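Local coordinates for hypothetical protein (Exiguobacterium sibiricum, PDB 2HKV) that is of unknown function but probably acts as a metal-dependent enzyme of the DinB family, binding a divalent metal in a helical bundle, at the nickel (II) ion site. Sequence-based numbering; all coordinates share one arbitrary frame.

The nickel (II) ion site. Residues 41, 49, 53, 57, 124, 127-128, 131. With NI (nickel (II) ion), chain B; CL (chloride ion), chain C.
This is the three-histidine metal site of the DinB family, and it looks catalytic rather than structural. The histidines hold one side of a near-octahedral nickel, while water 1, water 2 and a modelled chloride take the other positions, where a substrate could bind. The chloride CL is implausibly close to NI (1.9 Å), so its identity is doubtful (perhaps water or hydroxide). The nickel may come from purification and need not be the native metal. His49 comes from helix 43-61, His124 and His128 from helix 114-138. All three bind through NE2, with His49 NE2 2.0 Å from NI. CG is anti to the backbone N in His49 and His124 (chi1 -170° in His124), but anti to the carbonyl carbon in His128 (chi1 -66°). The different torsions bring His124 and His128, four residues apart, to the same ion.

Second-shell hydrogen bonds fix the rings of His124 and His128. His124 ND1 donates to the syn lone pair of the Asp57 carboxylate oxygen OD2 at 2.8 Å, nearly straight and in the ring plane. The carboxylate would probably make His124 a stronger donor to the metal. His128 ND1 donates in its ring plane to the Gln131 amide oxygen OE1 at 2.8 Å, nearly along the C=O axis.

Leu53 CD2 sits over the centre of the His124 ring, 3.7 Å above it, and toward the rim of His49. The Arg41 guanidinium covers the opposite face of His49. His127 points its CD2 edge at one face of His128 without binding nickel.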
# COMPACT_ATOMS: atom_id res chain seq x y z
N ARG A 41 -7.79 -15.56 -0.03
CA ARG A 41 -7.64 -15.79 -1.46
C ARG A 41 -6.43 -16.71 -1.74
O ARG A 41 -5.44 -16.69 -1.02
CB ARG A 41 -7.44 -14.47 -2.18
CG ARG A 41 -8.68 -13.70 -2.63
CD ARG A 41 -8.31 -12.32 -2.99
NE ARG A 41 -9.32 -11.65 -3.79
CZ ARG A 41 -10.09 -10.68 -3.32
NH1 ARG A 41 -9.93 -10.24 -2.08
NH2 ARG A 41 -11.03 -10.13 -4.09
N HIS A 49 -6.96 -10.26 -8.89
CA HIS A 49 -7.49 -9.02 -8.27
C HIS A 49 -6.47 -7.90 -8.53
O HIS A 49 -6.84 -6.81 -8.96
CB HIS A 49 -7.75 -9.27 -6.77
CG HIS A 49 -8.27 -8.09 -5.97
ND1 HIS A 49 -9.40 -7.39 -6.31
CD2 HIS A 49 -7.87 -7.58 -4.77
CE1 HIS A 49 -9.66 -6.48 -5.38
NE2 HIS A 49 -8.71 -6.53 -4.45
N LEU A 53 -7.41 -4.48 -10.60
CA LEU A 53 -7.98 -3.51 -9.70
C LEU A 53 -7.80 -2.03 -10.11
O LEU A 53 -8.59 -1.17 -9.70
CB LEU A 53 -7.54 -3.74 -8.25
CG LEU A 53 -6.09 -3.49 -7.80
CD1 LEU A 53 -5.68 -1.95 -7.62
CD2 LEU A 53 -5.92 -4.26 -6.46
N ASP A 57 -11.30 -0.19 -9.84
CA ASP A 57 -11.57 0.88 -8.90
C ASP A 57 -12.01 2.13 -9.61
O ASP A 57 -12.83 2.87 -9.09
CB ASP A 57 -10.36 1.18 -8.01
CG ASP A 57 -10.08 0.07 -6.97
OD1 ASP A 57 -10.65 -1.08 -7.02
OD2 ASP A 57 -9.23 0.32 -6.06
N HIS A 124 -4.51 0.72 -2.77
CA HIS A 124 -5.07 -0.63 -2.93
C HIS A 124 -4.12 -1.60 -3.67
O HIS A 124 -3.89 -2.74 -3.24
CB HIS A 124 -6.44 -0.47 -3.64
CG HIS A 124 -7.25 -1.69 -3.67
ND1 HIS A 124 -8.32 -1.83 -4.51
CD2 HIS A 124 -7.15 -2.84 -2.98
CE1 HIS A 124 -8.85 -3.02 -4.34
NE2 HIS A 124 -8.16 -3.63 -3.40
N HIS A 127 -1.35 -2.46 -1.18
CA HIS A 127 -1.93 -3.43 -0.22
C HIS A 127 -1.82 -4.88 -0.75
O HIS A 127 -1.35 -5.77 -0.07
CB HIS A 127 -3.39 -3.04 0.07
CG HIS A 127 -4.16 -4.04 0.90
ND1 HIS A 127 -4.05 -4.12 2.27
CD2 HIS A 127 -5.03 -5.02 0.54
CE1 HIS A 127 -4.83 -5.08 2.73
NE2 HIS A 127 -5.43 -5.66 1.70
N HIS A 128 -2.30 -5.11 -1.97
CA HIS A 128 -2.28 -6.44 -2.48
C HIS A 128 -0.95 -6.89 -3.03
O HIS A 128 -0.70 -8.11 -3.01
CB HIS A 128 -3.39 -6.69 -3.50
CG HIS A 128 -4.76 -6.63 -2.92
ND1 HIS A 128 -5.23 -7.55 -2.01
CD2 HIS A 128 -5.78 -5.79 -3.18
CE1 HIS A 128 -6.50 -7.27 -1.74
NE2 HIS A 128 -6.84 -6.16 -2.38
N GLN A 131 0.49 -8.42 -0.05
CA GLN A 131 -0.12 -9.72 0.20
C GLN A 131 0.56 -10.80 -0.66
O GLN A 131 0.92 -11.90 -0.14
CB GLN A 131 -1.58 -9.67 -0.15
CG GLN A 131 -2.36 -10.87 0.25
CD GLN A 131 -3.86 -10.67 0.08
OE1 GLN A 131 -4.31 -9.62 -0.38
NE2 GLN A 131 -4.65 -11.69 0.48
NI NI B . -8.78 -5.56 -2.71
CL CL C . -8.98 -4.81 -0.98
O HOH W 1 -9.59 -7.40 -1.70
O HOH W 2 -10.78 -5.03 -2.88